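Local coordinates for protein tetraacyldisaccharide 4'-kinase (Aquifex aeolicus, PDB 4EHY) that probably transfers the gamma-phosphate of ATP to the 4'-position of a tetraacyldisaccharide 1-phosphate, forming lipid IVA, the last step of lipid IVA synthesis, at residues R227-F232 with I274-P279; A231-G236 with K253-F258; S265-E270 with Q286-V291. All coordinates share one frame; numbering follows the deposited sequence.

Interaction 1: residues R227-F232 with I274-P279; sequences REVIAF and IYLTTP. With ADP (adenosine-5'-diphosphate), chain B.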
loop_
_atom_site.group_PDB
_atom_site.type_symbol
_atom_site.label_atom_id
_atom_site.label_comp_id
_atom_site.label_asym_id
_atom_site.label_seq_id
_atom_site.Cartn_x
_atom_site.Cartn_y
_atom_site.Cartn_z
ATOM N N ARG A 227 -13.366 -20.349 -19.757
ATOM C CA ARG A 227 -14.375 -19.987 -18.769
ATOM C C ARG A 227 -14.315 -18.476 -18.584
ATOM O O ARG A 227 -13.237 -17.912 -18.418
ATOM C CB ARG A 227 -14.148 -20.676 -17.422
ATOM C CG ARG A 227 -14.057 -22.191 -17.498
ATOM C CD ARG A 227 -14.859 -22.843 -16.385
ATOM N NE ARG A 227 -16.045 -22.063 -16.050
ATOM C CZ ARG A 227 -16.834 -22.312 -15.011
ATOM N NH1 ARG A 227 -16.564 -23.324 -14.199
ATOM N NH2 ARG A 227 -17.892 -21.549 -14.784
ATOM N N GLU A 228 -15.470 -17.823 -18.620
ATOM C CA GLU A 228 -15.543 -16.384 -18.389
ATOM C C GLU A 228 -15.853 -16.125 -16.924
ATOM O O GLU A 228 -16.757 -16.741 -16.350
ATOM C CB GLU A 228 -16.627 -15.752 -19.258
ATOM C CG GLU A 228 -16.434 -15.970 -20.749
ATOM C CD GLU A 228 -17.640 -15.531 -21.562
ATOM O OE1 GLU A 228 -17.455 -14.800 -22.562
ATOM O OE2 GLU A 228 -18.773 -15.922 -21.203
ATOM N N VAL A 229 -15.106 -15.210 -16.320
ATOM C CA VAL A 229 -15.263 -14.915 -14.907
ATOM C C VAL A 229 -16.102 -13.670 -14.663
ATOM O O VAL A 229 -16.238 -12.811 -15.530
ATOM C CB VAL A 229 -13.894 -14.705 -14.224
ATOM C CG1 VAL A 229 -13.046 -15.969 -14.331
ATOM C CG2 VAL A 229 -13.164 -13.510 -14.845
ATOM N N ILE A 230 -16.673 -13.596 -13.470
ATOM C CA ILE A 230 -17.179 -12.347 -12.935
ATOM C C ILE A 230 -16.072 -11.750 -12.073
ATOM O O ILE A 230 -15.667 -12.350 -11.078
ATOM C CB ILE A 230 -18.425 -12.572 -12.075
ATOM C CG1 ILE A 230 -19.541 -13.209 -12.927
ATOM C CG2 ILE A 230 -18.852 -11.257 -11.436
ATOM C CD1 ILE A 230 -20.811 -13.539 -12.165
ATOM N N ALA A 231 -15.569 -10.586 -12.478
ATOM C CA ALA A 231 -14.492 -9.917 -11.755
ATOM C C ALA A 231 -15.043 -8.764 -10.938
ATOM O O ALA A 231 -16.051 -8.161 -11.305
ATOM C CB ALA A 231 -13.427 -9.419 -12.714
ATOM N N PHE A 232 -14.379 -8.478 -9.824
ATOM C CA PHE A 232 -14.746 -7.359 -8.975
ATOM C C PHE A 232 -13.582 -6.965 -8.086
ATOM O O PHE A 232 -12.652 -7.745 -7.888
ATOM C CB PHE A 232 -15.949 -7.713 -8.110
ATOM C CG PHE A 232 -15.696 -8.829 -7.132
ATOM C CD1 PHE A 232 -15.079 -8.580 -5.917
ATOM C CD2 PHE A 232 -16.098 -10.127 -7.423
ATOM C CE1 PHE A 232 -14.861 -9.608 -5.001
ATOM C CE2 PHE A 232 -15.880 -11.159 -6.514
ATOM C CZ PHE A 232 -15.260 -10.896 -5.302
ATOM N N ILE A 274 -17.562 -18.302 -11.503
ATOM C CA ILE A 274 -16.219 -18.214 -10.973
ATOM C C ILE A 274 -15.850 -16.754 -10.857
ATOM O O ILE A 274 -16.047 -15.995 -11.803
ATOM C CB ILE A 274 -15.235 -18.997 -11.844
ATOM C CG1 ILE A 274 -15.515 -20.493 -11.686
ATOM C CG2 ILE A 274 -13.809 -18.688 -11.454
ATOM C CD1 ILE A 274 -14.511 -21.395 -12.366
ATOM N N TYR A 275 -15.357 -16.370 -9.679
ATOM C CA TYR A 275 -15.062 -14.979 -9.360
ATOM C C TYR A 275 -13.571 -14.708 -9.289
ATOM O O TYR A 275 -12.789 -15.527 -8.793
ATOM C CB TYR A 275 -15.722 -14.573 -8.041
ATOM C CG TYR A 275 -17.226 -14.614 -8.118
ATOM C CD1 TYR A 275 -17.959 -13.481 -8.460
ATOM C CD2 TYR A 275 -17.918 -15.794 -7.875
ATOM C CE1 TYR A 275 -19.347 -13.526 -8.543
ATOM C CE2 TYR A 275 -19.293 -15.846 -7.956
ATOM C CZ TYR A 275 -20.004 -14.713 -8.288
ATOM O OH TYR A 275 -21.378 -14.776 -8.373
ATOM N N LEU A 276 -13.190 -13.543 -9.791
ATOM C CA LEU A 276 -11.799 -13.160 -9.847
ATOM C C LEU A 276 -11.629 -11.774 -9.242
ATOM O O LEU A 276 -12.211 -10.803 -9.723
ATOM C CB LEU A 276 -11.317 -13.152 -11.290
ATOM C CG LEU A 276 -9.835 -12.814 -11.410
ATOM C CD1 LEU A 276 -9.044 -13.791 -10.546
ATOM C CD2 LEU A 276 -9.381 -12.851 -12.866
ATOM N N THR A 277 -10.824 -11.685 -8.189
ATOM C CA THR A 277 -10.666 -10.420 -7.474
ATOM C C THR A 277 -9.215 -10.301 -6.987
ATOM O O THR A 277 -8.374 -11.104 -7.394
ATOM C CB THR A 277 -11.653 -10.330 -6.280
ATOM O OG1 THR A 277 -11.627 -9.015 -5.720
ATOM C CG2 THR A 277 -11.337 -11.375 -5.192
ATOM N N THR A 278 -8.909 -9.311 -6.145
ATOM C CA THR A 278 -7.537 -9.145 -5.639
ATOM C C THR A 278 -7.281 -9.662 -4.227
ATOM O O THR A 278 -8.222 -9.982 -3.489
ATOM C CB THR A 278 -7.164 -7.637 -5.668
ATOM O OG1 THR A 278 -7.742 -6.983 -4.537
ATOM C CG2 THR A 278 -7.662 -6.970 -6.933
ATOM N N PRO A 279 -6.000 -9.755 -3.838
ATOM C CA PRO A 279 -5.744 -10.268 -2.488
ATOM C C PRO A 279 -6.389 -9.359 -1.431
ATOM O O PRO A 279 -6.854 -9.830 -0.398
ATOM C CB PRO A 279 -4.221 -10.224 -2.392
ATOM C CG PRO A 279 -3.770 -10.450 -3.832
ATOM C CD PRO A 279 -4.767 -9.666 -4.653
HETATM P PB ADP B . -2.732 1.323 -2.232
HETATM O O1B ADP B . -3.747 1.608 -1.154
HETATM O O2B ADP B . -2.024 2.553 -2.753
HETATM O O3B ADP B . -1.753 0.240 -1.828
HETATM P PA ADP B . -4.809 -0.201 -3.667
HETATM O O1A ADP B . -4.676 -0.601 -5.110
HETATM O O2A ADP B . -6.112 0.339 -3.147
HETATM O O3A ADP B . -3.571 0.838 -3.512
HETATM O "O5'" ADP B . -4.461 -1.474 -2.765
HETATM C "C5'" ADP B . -3.300 -2.244 -3.029
HETATM C "C4'" ADP B . -3.711 -3.706 -2.903
HETATM O "O4'" ADP B . -4.876 -3.964 -3.725
HETATM C "C3'" ADP B . -2.606 -4.575 -3.452
HETATM O "O3'" ADP B . -1.726 -4.961 -2.400
HETATM C "C2'" ADP B . -3.347 -5.751 -4.046
HETATM O "O2'" ADP B . -3.637 -6.679 -2.997
HETATM C "C1'" ADP B . -4.666 -5.156 -4.496
HETATM N N9 ADP B . -4.561 -4.771 -5.927
HETATM C C8 ADP B . -4.631 -3.516 -6.412
HETATM N N7 ADP B . -4.526 -3.501 -7.767
HETATM C C5 ADP B . -4.391 -4.779 -8.170
HETATM C C6 ADP B . -4.232 -5.469 -9.473
HETATM N N6 ADP B . -4.187 -4.779 -10.656
HETATM N N1 ADP B . -4.131 -6.814 -9.436
HETATM C C2 ADP B . -4.170 -7.516 -8.287
HETATM N N3 ADP B . -4.305 -6.954 -7.073
HETATM C C4 ADP B . -4.424 -5.609 -6.956
HETATM O O HOH W 1 -18.237 -17.537 -14.078
#

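Interaction 2: residues A231-G236 with K253-F258; sequences AFSGLG and KEFMSF. With ADP (adenosine-5'-diphosphate), chain B.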
loop_
_atom_site.group_PDB
_atom_site.type_symbol
_atom_site.label_atom_id
_atom_site.label_comp_id
_atom_site.label_asym_id
_atom_site.label_seq_id
_atom_site.Cartn_x
_atom_site.Cartn_y
_atom_site.Cartn_z
ATOM N N ALA A 231 -15.569 -10.586 -12.478
ATOM C CA ALA A 231 -14.492 -9.917 -11.755
ATOM C C ALA A 231 -15.043 -8.764 -10.938
ATOM O O ALA A 231 -16.051 -8.161 -11.305
ATOM C CB ALA A 231 -13.427 -9.419 -12.714
ATOM N N PHE A 232 -14.379 -8.478 -9.824
ATOM C CA PHE A 232 -14.746 -7.359 -8.975
ATOM C C PHE A 232 -13.582 -6.965 -8.086
ATOM O O PHE A 232 -12.652 -7.745 -7.888
ATOM C CB PHE A 232 -15.949 -7.713 -8.110
ATOM C CG PHE A 232 -15.696 -8.829 -7.132
ATOM C CD1 PHE A 232 -15.079 -8.580 -5.917
ATOM C CD2 PHE A 232 -16.098 -10.127 -7.423
ATOM C CE1 PHE A 232 -14.861 -9.608 -5.001
ATOM C CE2 PHE A 232 -15.880 -11.159 -6.514
ATOM C CZ PHE A 232 -15.260 -10.896 -5.302
ATOM N N SER A 233 -13.645 -5.753 -7.543
ATOM C CA SER A 233 -12.665 -5.292 -6.562
ATOM C C SER A 233 -13.160 -4.035 -5.853
ATOM O O SER A 233 -14.057 -3.346 -6.349
ATOM C CB SER A 233 -11.304 -5.019 -7.217
ATOM O OG SER A 233 -11.386 -3.984 -8.185
ATOM N N GLY A 234 -12.566 -3.753 -4.694
ATOM C CA GLY A 234 -12.901 -2.583 -3.899
ATOM C C GLY A 234 -11.546 -2.013 -3.534
ATOM O O GLY A 234 -10.982 -2.342 -2.489
ATOM N N LEU A 235 -11.034 -1.158 -4.415
ATOM C CA LEU A 235 -9.667 -0.666 -4.366
ATOM C C LEU A 235 -9.685 0.855 -4.446
ATOM O O LEU A 235 -10.731 1.470 -4.664
ATOM C CB LEU A 235 -8.822 -1.182 -5.534
ATOM C CG LEU A 235 -8.917 -2.681 -5.806
ATOM C CD1 LEU A 235 -8.196 -3.039 -7.088
ATOM C CD2 LEU A 235 -8.354 -3.454 -4.635
ATOM N N GLY A 236 -8.512 1.459 -4.308
ATOM C CA GLY A 236 -8.372 2.879 -4.568
ATOM C C GLY A 236 -8.776 3.217 -5.996
ATOM O O GLY A 236 -9.394 4.250 -6.242
ATOM N N LYS A 253 -16.802 -11.742 -18.091
ATOM C CA LYS A 253 -18.186 -11.570 -18.520
ATOM C C LYS A 253 -18.855 -10.389 -17.812
ATOM O O LYS A 253 -19.741 -9.751 -18.364
ATOM C CB LYS A 253 -19.002 -12.860 -18.325
ATOM C CG LYS A 253 -19.278 -13.215 -16.874
ATOM C CD LYS A 253 -20.545 -14.062 -16.728
ATOM C CE LYS A 253 -20.258 -15.536 -16.919
ATOM N NZ LYS A 253 -21.455 -16.384 -16.635
ATOM N N GLU A 254 -18.421 -10.085 -16.596
ATOM C CA GLU A 254 -19.015 -8.978 -15.854
ATOM C C GLU A 254 -18.016 -8.386 -14.881
ATOM O O GLU A 254 -17.129 -9.092 -14.405
ATOM C CB GLU A 254 -20.249 -9.451 -15.096
ATOM C CG GLU A 254 -20.865 -8.398 -14.192
ATOM C CD GLU A 254 -22.044 -8.940 -13.407
ATOM O OE1 GLU A 254 -22.606 -8.196 -12.570
ATOM O OE2 GLU A 254 -22.405 -10.116 -13.630
ATOM N N PHE A 255 -18.164 -7.096 -14.588
ATOM C CA PHE A 255 -17.308 -6.441 -13.605
ATOM C C PHE A 255 -18.074 -5.576 -12.605
ATOM O O PHE A 255 -18.781 -4.642 -12.979
ATOM C CB PHE A 255 -16.209 -5.614 -14.269
ATOM C CG PHE A 255 -15.169 -5.136 -13.298
ATOM C CD1 PHE A 255 -15.308 -3.919 -12.656
ATOM C CD2 PHE A 255 -14.076 -5.930 -12.993
ATOM C CE1 PHE A 255 -14.353 -3.488 -11.734
ATOM C CE2 PHE A 255 -13.122 -5.509 -12.079
ATOM C CZ PHE A 255 -13.262 -4.287 -11.445
ATOM N N MET A 256 -17.914 -5.899 -11.326
ATOM C CA MET A 256 -18.539 -5.140 -10.260
ATOM C C MET A 256 -17.494 -4.264 -9.593
ATOM O O MET A 256 -16.476 -4.752 -9.101
ATOM C CB MET A 256 -19.170 -6.077 -9.235
ATOM C CG MET A 256 -20.171 -7.080 -9.843
ATOM S SD MET A 256 -20.587 -8.377 -8.661
ATOM C CE MET A 256 -21.888 -7.595 -7.703
ATOM N N SER A 257 -17.753 -2.963 -9.586
ATOM C CA SER A 257 -16.821 -1.990 -9.043
ATOM C C SER A 257 -17.302 -1.524 -7.675
ATOM O O SER A 257 -18.266 -0.761 -7.580
ATOM C CB SER A 257 -16.707 -0.800 -10.000
ATOM O OG SER A 257 -15.763 0.142 -9.536
ATOM N N PHE A 258 -16.633 -1.997 -6.624
ATOM C CA PHE A 258 -16.996 -1.657 -5.250
ATOM C C PHE A 258 -16.109 -0.540 -4.680
ATOM O O PHE A 258 -15.002 -0.302 -5.171
ATOM C CB PHE A 258 -16.916 -2.898 -4.355
ATOM C CG PHE A 258 -17.917 -3.971 -4.705
ATOM C CD1 PHE A 258 -19.258 -3.818 -4.391
ATOM C CD2 PHE A 258 -17.513 -5.137 -5.339
ATOM C CE1 PHE A 258 -20.184 -4.810 -4.707
ATOM C CE2 PHE A 258 -18.427 -6.128 -5.660
ATOM C CZ PHE A 258 -19.769 -5.965 -5.346
HETATM P PB ADP B . -2.732 1.323 -2.232
HETATM O O1B ADP B . -3.747 1.608 -1.154
HETATM O O2B ADP B . -2.024 2.553 -2.753
HETATM O O3B ADP B . -1.753 0.240 -1.828
HETATM P PA ADP B . -4.809 -0.201 -3.667
HETATM O O1A ADP B . -4.676 -0.601 -5.110
HETATM O O2A ADP B . -6.112 0.339 -3.147
HETATM O O3A ADP B . -3.571 0.838 -3.512
HETATM O "O5'" ADP B . -4.461 -1.474 -2.765
HETATM C "C5'" ADP B . -3.300 -2.244 -3.029
HETATM C "C4'" ADP B . -3.711 -3.706 -2.903
HETATM O "O4'" ADP B . -4.876 -3.964 -3.725
HETATM C "C3'" ADP B . -2.606 -4.575 -3.452
HETATM O "O3'" ADP B . -1.726 -4.961 -2.400
HETATM C "C2'" ADP B . -3.347 -5.751 -4.046
HETATM O "O2'" ADP B . -3.637 -6.679 -2.997
HETATM C "C1'" ADP B . -4.666 -5.156 -4.496
HETATM N N9 ADP B . -4.561 -4.771 -5.927
HETATM C C8 ADP B . -4.631 -3.516 -6.412
HETATM N N7 ADP B . -4.526 -3.501 -7.767
HETATM C C5 ADP B . -4.391 -4.779 -8.170
HETATM C C6 ADP B . -4.232 -5.469 -9.473
HETATM N N6 ADP B . -4.187 -4.779 -10.656
HETATM N N1 ADP B . -4.131 -6.814 -9.436
HETATM C C2 ADP B . -4.170 -7.516 -8.287
HETATM N N3 ADP B . -4.305 -6.954 -7.073
HETATM C C4 ADP B . -4.424 -5.609 -6.956
HETATM O O HOH W 2 -13.320 1.874 -5.668
#

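Interaction 3: residues S265-E270 with Q286-V291; sequences SDFTPE and QGYENV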
loop_
_atom_site.group_PDB
_atom_site.type_symbol
_atom_site.label_atom_id
_atom_site.label_comp_id
_atom_site.label_asym_id
_atom_site.label_seq_id
_atom_site.Cartn_x
_atom_site.Cartn_y
_atom_site.Cartn_z
ATOM N N SER A 265 -20.102 -7.409 3.100
ATOM C CA SER A 265 -21.054 -7.970 4.063
ATOM C C SER A 265 -22.276 -8.599 3.394
ATOM O O SER A 265 -22.820 -9.591 3.883
ATOM C CB SER A 265 -21.493 -6.909 5.088
ATOM O OG SER A 265 -22.379 -5.964 4.510
ATOM N N ASP A 266 -22.712 -8.019 2.283
ATOM C CA ASP A 266 -23.904 -8.504 1.594
ATOM C C ASP A 266 -23.563 -9.225 0.285
ATOM O O ASP A 266 -24.384 -9.284 -0.635
ATOM C CB ASP A 266 -24.853 -7.341 1.310
ATOM C CG ASP A 266 -24.310 -6.396 0.258
ATOM O OD1 ASP A 266 -23.073 -6.360 0.081
ATOM O OD2 ASP A 266 -25.114 -5.694 -0.393
ATOM N N PHE A 267 -22.350 -9.768 0.201
ATOM C CA PHE A 267 -21.914 -10.467 -1.004
ATOM C C PHE A 267 -22.255 -11.957 -0.971
ATOM O O PHE A 267 -21.897 -12.680 -0.032
ATOM C CB PHE A 267 -20.416 -10.284 -1.246
ATOM C CG PHE A 267 -19.915 -11.017 -2.457
ATOM C CD1 PHE A 267 -20.063 -10.471 -3.718
ATOM C CD2 PHE A 267 -19.320 -12.265 -2.333
ATOM C CE1 PHE A 267 -19.616 -11.150 -4.837
ATOM C CE2 PHE A 267 -18.866 -12.943 -3.441
ATOM C CZ PHE A 267 -19.016 -12.389 -4.697
ATOM N N THR A 268 -22.952 -12.404 -2.007
ATOM C CA THR A 268 -23.373 -13.797 -2.113
ATOM C C THR A 268 -23.120 -14.264 -3.532
ATOM O O THR A 268 -23.791 -13.820 -4.459
ATOM C CB THR A 268 -24.853 -13.953 -1.786
ATOM O OG1 THR A 268 -25.158 -13.188 -0.612
ATOM C CG2 THR A 268 -25.181 -15.404 -1.531
ATOM N N PRO A 269 -22.133 -15.153 -3.709
ATOM C CA PRO A 269 -21.754 -15.616 -5.043
ATOM C C PRO A 269 -22.854 -16.481 -5.649
ATOM O O PRO A 269 -23.597 -17.156 -4.936
ATOM C CB PRO A 269 -20.513 -16.463 -4.771
ATOM C CG PRO A 269 -20.757 -17.017 -3.408
ATOM C CD PRO A 269 -21.449 -15.912 -2.647
ATOM N N GLU A 270 -22.963 -16.445 -6.969
ATOM C CA GLU A 270 -23.933 -17.269 -7.669
ATOM C C GLU A 270 -23.331 -18.643 -7.911
ATOM O O GLU A 270 -22.165 -18.758 -8.277
ATOM C CB GLU A 270 -24.327 -16.608 -8.990
ATOM C CG GLU A 270 -24.723 -15.148 -8.820
ATOM C CD GLU A 270 -25.210 -14.510 -10.105
ATOM O OE1 GLU A 270 -25.126 -13.262 -10.206
ATOM O OE2 GLU A 270 -25.692 -15.253 -10.998
ATOM N N GLN A 286 -12.526 -15.243 2.733
ATOM C CA GLN A 286 -11.764 -16.470 2.894
ATOM C C GLN A 286 -12.740 -17.627 2.998
ATOM O O GLN A 286 -13.791 -17.512 3.619
ATOM C CB GLN A 286 -10.806 -16.362 4.101
ATOM C CG GLN A 286 -9.717 -15.280 3.900
ATOM C CD GLN A 286 -8.723 -15.164 5.068
ATOM O OE1 GLN A 286 -8.027 -16.124 5.391
ATOM N NE2 GLN A 286 -8.643 -13.969 5.689
ATOM N N GLY A 287 -12.437 -18.725 2.328
ATOM C CA GLY A 287 -13.341 -19.858 2.347
ATOM C C GLY A 287 -14.455 -19.922 1.304
ATOM O O GLY A 287 -14.973 -21.010 1.053
ATOM N N TYR A 288 -14.859 -18.797 0.710
ATOM C CA TYR A 288 -15.823 -18.885 -0.403
ATOM C C TYR A 288 -15.125 -19.662 -1.493
ATOM O O TYR A 288 -14.099 -19.218 -2.013
ATOM C CB TYR A 288 -16.221 -17.509 -0.937
ATOM C CG TYR A 288 -16.991 -16.639 0.036
ATOM C CD1 TYR A 288 -18.292 -16.231 -0.246
ATOM C CD2 TYR A 288 -16.420 -16.230 1.237
ATOM C CE1 TYR A 288 -19.000 -15.431 0.639
ATOM C CE2 TYR A 288 -17.122 -15.437 2.131
ATOM C CZ TYR A 288 -18.409 -15.040 1.825
ATOM O OH TYR A 288 -19.107 -14.248 2.710
ATOM N N GLU A 289 -15.673 -20.816 -1.850
ATOM C CA GLU A 289 -14.971 -21.779 -2.709
ATOM C C GLU A 289 -14.722 -21.403 -4.182
ATOM O O GLU A 289 -13.776 -21.916 -4.809
ATOM C CB GLU A 289 -15.657 -23.151 -2.627
ATOM C CG GLU A 289 -15.411 -23.835 -1.301
ATOM C CD GLU A 289 -16.225 -25.090 -1.120
ATOM O OE1 GLU A 289 -16.621 -25.703 -2.138
ATOM O OE2 GLU A 289 -16.471 -25.460 0.050
ATOM N N ASN A 290 -15.555 -20.543 -4.757
ATOM C CA ASN A 290 -15.382 -20.238 -6.192
ATOM C C ASN A 290 -14.822 -18.840 -6.421
ATOM O O ASN A 290 -15.036 -18.236 -7.473
ATOM C CB ASN A 290 -16.701 -20.376 -6.948
ATOM C CG ASN A 290 -17.872 -19.780 -6.180
ATOM O OD1 ASN A 290 -17.683 -19.158 -5.116
ATOM N ND2 ASN A 290 -19.093 -19.967 -6.706
ATOM N N VAL A 291 -14.106 -18.332 -5.428
ATOM C CA VAL A 291 -13.557 -16.983 -5.504
ATOM C C VAL A 291 -12.048 -17.039 -5.471
ATOM O O VAL A 291 -11.458 -17.594 -4.545
ATOM C CB VAL A 291 -14.065 -16.134 -4.342
ATOM C CG1 VAL A 291 -13.413 -14.756 -4.355
ATOM C CG2 VAL A 291 -15.577 -16.012 -4.437
#

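Interaction 1: residues R227-F232 with I274-P279
Phe232 CG sits between its backbone N and carbonyl carbon (chi1 64°), while OG1 of Thr277 lies opposite the Thr277 nitrogen (chi1 -171°); these torsions set the threonine against both the ring and the backbone of Phe232. Thr277 OG1 donates to Phe232 O at 2.7 Å, arriving above the carbonyl plane, and Thr277 CB rests over one face of the ring, 3.9 Å from its centroid. Tyr275 CD1 meets the edge of the same ring, in its plane. On that side of the sheet Ile230 and Tyr275 run side by side, Ile230 CG2 lying 3.7 Å from Tyr275 CE1, and the tyrosine hydroxyl is bonded to Glu270 N. Strands 229-232 and 275-277 are parallel neighbours: Ile230 N binds Ile274 O, Leu276 N binds Ile230 O, and Phe232 N binds Leu276 O. Beyond this ladder a water bridges Glu228 O to Ile274 N. At the other end Thr278 is the N-cap of the next helix, OG1 bonded to Asp281 OD2 and weakly to Lys280 N, while its CB packs 3.3 Å from N3 of the ADP adenine. The strand pair therefore ends in a hydroxyl-to-carbonyl bond, beside a threonine whose hydroxyl serves the helix start and whose carbons pack on the nucleotide.

Interaction 2: residues A231-G236 with K253-F258
Ala231 CB packs against Phe255 CD2 at 3.6 Å, and around this pair the parallel strands 231-234 and 254-258 exchange backbone bonds. Both backbone polar atoms of Ala231 are bonded to the neighbouring strand: its N donates to Glu254 O at 2.9 Å, and its O accepts from Met256 N, which lies in the carbonyl plane. Met256 O receives Ser233 N in a weak bond of 3.4 Å. Farther along, Ser233 O takes Phe258 N at 2.9 Å. The Ser233 hydroxyl has its partner outside the two strands, in OD1 of Asn238, whose ND2 serves both Ser257 OG and Phe258 O; one amide thus ties the ends of both strands to the start of helix 238-248. Phe258 O also accepts from a water that donates to Leu235 O as well, and Gly234 N is bonded to Asp281.

Phe255 CG lies opposite its backbone nitrogen (chi1 -169°), which sends the ring across the neighbouring strand, with Phe232 CA over one face and Ser233 OG at the edge. With an alanine here, Ala231 CB and the backbone at Phe232 CA would probably lose the ring that covers them on this side, and a gap would open beside Ser233 OG. On the Phe232 side of the sheet, Phe232 CB meets the edge of the Phe258 ring, 3.8 Å from CE2.

Past the last strand bond, Gly236 N donates to O2A of ADP at 2.9 Å, with an N-H...O angle of 164°, while Leu235 CD1 touches C8 of the adenine. In this beta-alpha-beta unit, the chain leaving the sheet thus turns to the nucleotide, a backbone amide just beyond the strand reaching the alpha-phosphate.

Interaction 3: residues S265-E270 with Q286-V291
Neither 265-270 nor 286-291 forms a helix or paired strand where they face each other. The first is extended only from Phe267 onward; the second folds into a type I beta turn from Tyr288 to Val291, and the closest CA atoms across the gap, those of Pro269 and Asn290, are 8.0 Å apart. Side chains therefore have to span the distance.

Pro269 is the central piece. Its CD sits at the edge of the Tyr288 ring, in the ring plane and 4.0 Å from CD1, the two side chains crossing at about a right angle. Tyr288 CE1 also approaches the edge of the Phe267 ring, 4.4 Å from Phe267 CD2. Beside the proline, Asn290 CG is held between its own backbone N and carbonyl carbon (chi1 43°), which turns the amide toward Pro269, where OD1 lies 3.9 Å from CB. Asn290 ND2 faces Glu270 O at 3.7 Å, too far to count as a hydrogen bond.

Polar links pass instead through Tyr275, whose hydroxyl is bonded to Glu270 N while its backbone pairs with Asn290. With no hydrogen bond directly between them, the two surface loops meet through van der Waals contacts of Pro269 with Tyr288 and Asn290 and of Phe267 with Tyr288, and the directional bonds come from the strand residue lying between them.

Following the chain, strand 229-234 comes first and takes part in both interaction 1 and interaction 2. Interaction 2 closes the shorter loop, returning through helix 238-248 to strand 252-258; interaction 1, starting from the same strand, closes a longer loop, bringing strand 275-277 to the other edge of that central strand. Both reach ADP. Interaction 3 opens at 265-270, after interaction 2 has closed, and ends at 286-291, beyond 274-279, so it crosses interaction 1. Tyr275 links these two, and Phe232 touches Phe267, carrying packing from these strands to the surface loops that lead into strands 275-277 and 291-300.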